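Side-chain contact in chitinase (Thermococcus kodakarensis KOD1, PDB 5DHE), which probably hydrolyses chitin, with the domain of this model, one of its chitin-binding domains, attaching the enzyme to that polysaccharide: residues I13-W16 against G17-Y21. Residues are numbered along the deposited sequence; the frame is centred on the assembly and turned at random.
Sequences IQDW and GSTEY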
ATOM      1  N   ILE A  13      -5.507  -6.103   8.736  1.00  8.42           N
ATOM      2  CA  ILE A  13      -5.539  -7.266   7.861  1.00  8.53           C
ATOM      3  C   ILE A  13      -6.472  -8.368   8.359  1.00 13.94           C
ATOM      4  O   ILE A  13      -6.654  -8.546   9.564  1.00 13.87           O
ATOM      5  CB  ILE A  13      -4.110  -7.823   7.658  1.00 13.58           C
ATOM      6  CG1 ILE A  13      -3.668  -8.643   8.863  1.00 16.05           C
ATOM      7  CG2 ILE A  13      -3.124  -6.661   7.479  1.00 13.68           C
ATOM      8  CD1 ILE A  13      -2.357  -9.386   8.623  1.00 21.25           C
ATOM      9  N   GLN A  14      -7.086  -9.072   7.413  1.00 12.48           N
ATOM     10  CA  GLN A  14      -8.008 -10.168   7.700  1.00 16.20           C
ATOM     11  C   GLN A  14      -7.569 -11.327   6.824  1.00 14.32           C
ATOM     12  O   GLN A  14      -7.525 -11.184   5.604  1.00 13.28           O
ATOM     13  CB  GLN A  14      -9.446  -9.802   7.306  1.00 17.87           C
ATOM     14  CG  GLN A  14     -10.086  -8.665   8.097  1.00 25.65           C
ATOM     15  CD  GLN A  14     -11.586  -8.558   7.849  1.00 29.04           C
ATOM     16  OE1 GLN A  14     -12.032  -8.064   6.804  1.00 30.33           O
ATOM     17  NE2 GLN A  14     -12.371  -9.032   8.807  1.00 26.20           N
ATOM     18  N   ASP A  15      -7.274 -12.465   7.442  1.00 16.70           N
ATOM     19  CA  ASP A  15      -6.838 -13.642   6.697  1.00 16.04           C
ATOM     20  C   ASP A  15      -7.844 -14.756   6.835  1.00 17.19           C
ATOM     21  O   ASP A  15      -8.167 -15.309   7.883  1.00 18.16           O
ATOM     22  CB  ASP A  15      -5.459 -14.074   7.205  1.00 13.67           C
ATOM     23  CG  ASP A  15      -4.969 -15.389   6.603  1.00 15.33           C
ATOM     24  OD1 ASP A  15      -5.600 -15.942   5.675  1.00 15.51           O
ATOM     25  OD2 ASP A  15      -3.922 -15.863   7.084  1.00 19.64           O
ATOM     26  N   TRP A  16      -8.530 -15.197   5.462  0.50 10.72           N
ATOM     27  CA  TRP A  16      -9.544 -16.249   5.494  0.50 12.69           C
ATOM     28  C   TRP A  16      -9.174 -17.286   4.444  0.50 14.23           C
ATOM     29  O   TRP A  16     -10.019 -18.077   4.034  0.50 15.47           O
ATOM     30  CB  TRP A  16     -10.892 -15.618   5.161  0.50 12.73           C
ATOM     31  CG  TRP A  16     -10.943 -15.025   3.768  0.50 13.97           C
ATOM     32  CD1 TRP A  16     -10.954 -15.710   2.585  0.50 11.95           C
ATOM     33  CD2 TRP A  16     -10.988 -13.637   3.423  0.50 12.94           C
ATOM     34  NE1 TRP A  16     -11.003 -14.840   1.529  0.50 14.57           N
ATOM     35  CE2 TRP A  16     -11.025 -13.559   2.011  0.50 15.49           C
ATOM     36  CE3 TRP A  16     -11.001 -12.451   4.167  0.50 13.19           C
ATOM     37  CZ2 TRP A  16     -11.076 -12.340   1.329  0.50 13.75           C
ATOM     38  CZ3 TRP A  16     -11.051 -11.241   3.490  0.50 14.94           C
ATOM     39  CH2 TRP A  16     -11.089 -11.194   2.082  0.50 16.07           C
ATOM     40  N   GLY A  17      -7.919 -17.285   4.015  1.00 13.49           N
ATOM     41  CA  GLY A  17      -7.482 -18.205   2.969  1.00 15.16           C
ATOM     42  C   GLY A  17      -6.724 -17.322   1.999  1.00 12.85           C
ATOM     43  O   GLY A  17      -5.701 -17.697   1.412  1.00 12.79           O
ATOM     44  N   SER A  18      -7.295 -16.139   1.809  1.00 13.40           N
ATOM     45  CA  SER A  18      -6.708 -15.067   1.018  1.00  9.16           C
ATOM     46  C   SER A  18      -6.714 -13.960   2.060  1.00 11.66           C
ATOM     47  O   SER A  18      -7.480 -14.029   3.022  1.00 11.50           O
ATOM     48  CB  SER A  18      -7.555 -14.695  -0.189  1.00 12.73           C
ATOM     49  OG  SER A  18      -7.291 -15.611  -1.238  1.00 13.88           O
ATOM     50  N   THR A  19      -5.882 -12.942   1.882  1.00  9.34           N
ATOM     51  CA  THR A  19      -5.768 -11.915   2.909  1.00 10.64           C
ATOM     52  C   THR A  19      -6.123 -10.520   2.430  1.00 10.20           C
ATOM     53  O   THR A  19      -5.645 -10.067   1.385  1.00  9.82           O
ATOM     54  CB  THR A  19      -4.323 -11.918   3.487  1.00  9.35           C
ATOM     55  OG1 THR A  19      -3.988 -13.245   3.919  1.00  9.25           O
ATOM     56  CG2 THR A  19      -4.192 -10.949   4.675  1.00  8.70           C
ATOM     57  N   GLU A  20      -6.978  -9.856   3.204  1.00  9.14           N
ATOM     58  CA  GLU A  20      -7.416  -8.498   2.908  1.00  9.05           C
ATOM     59  C   GLU A  20      -6.530  -7.519   3.646  1.00  8.37           C
ATOM     60  O   GLU A  20      -6.190  -7.739   4.813  1.00  8.39           O
ATOM     61  CB  GLU A  20      -8.855  -8.289   3.369  1.00 13.83           C
ATOM     62  CG  GLU A  20      -9.276  -6.842   3.376  1.00 18.79           C
ATOM     63  CD  GLU A  20     -10.557  -6.629   4.165  1.00 23.02           C
ATOM     64  OE1 GLU A  20     -11.491  -7.437   3.985  1.00 24.87           O
ATOM     65  OE2 GLU A  20     -10.628  -5.656   4.949  1.00 25.05           O
ATOM     66  N   TYR A  21      -6.165  -6.440   2.957  1.00  7.03           N
ATOM     67  CA  TYR A  21      -5.334  -5.392   3.531  1.00  8.73           C
ATOM     68  C   TYR A  21      -6.099  -4.089   3.380  1.00  9.03           C
ATOM     69  O   TYR A  21      -6.419  -3.665   2.267  1.00 11.93           O
ATOM     70  CB  TYR A  21      -3.981  -5.306   2.810  1.00  8.74           C
ATOM     71  CG  TYR A  21      -3.109  -6.523   3.024  1.00 10.25           C
ATOM     72  CD1 TYR A  21      -3.307  -7.682   2.279  1.00  9.38           C
ATOM     73  CD2 TYR A  21      -2.139  -6.533   4.024  1.00 11.37           C
ATOM     74  CE1 TYR A  21      -2.560  -8.828   2.528  1.00  7.67           C
ATOM     75  CE2 TYR A  21      -1.387  -7.674   4.293  1.00  8.94           C
ATOM     76  CZ  TYR A  21      -1.607  -8.818   3.540  1.00  8.24           C
ATOM     77  OH  TYR A  21      -0.903  -9.951   3.823  1.00  9.22           O
TER
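Asp15 reaches forward over the turn to Gly17: its OD1 takes the Gly17 N-H at 3.2 Å, nearly along the C-O axis, making an Asx turn. The other oxygen, OD2, bonds to Ser82 OG, so the carboxylate ties the turn to a neighbouring loop. Its CG lies anti to the backbone N (chi1 174°), which swings the group towards the turn and brings CG within 3.6 Å of Thr19 OG1. That hydroxyl is itself gripped by Gly81 O and Glu83 N. With an alanine at this position of Asp15, the Gly17 N-H and the Ser82 hydroxyl are likely to lose the carboxylate they share, and the turn could shift more easily. Next along this tight, inward side, Ile13 lies beside Tyr21, CG2 sitting 3.6 Å from Tyr21 CD2, while the phenol stacks on Phe77 and its OH bonds to Val85 N. Between the two faces the backbones pair, Glu20 N giving its hydrogen to Gln14 O at 2.8 Å. Nearer the turn, Trp16 N reaches Ser18 O in a nearly straight bond (170° at the hydrogen). The other side is looser and open to solvent. Gln14 and Glu20 run alongside each other and point the same way, amide and carboxylate planes 79° apart. In one of its two modelled positions, so only tentatively, the Trp16 ring lies over Ser18 O, with CZ3 3.7 Å from Glu20 CB. The whole is a tight antiparallel beta hairpin, joining edge strand 9-15 to strand 18-26 in one sheet of the two-sheet beta-sandwich of a carbohydrate-binding module.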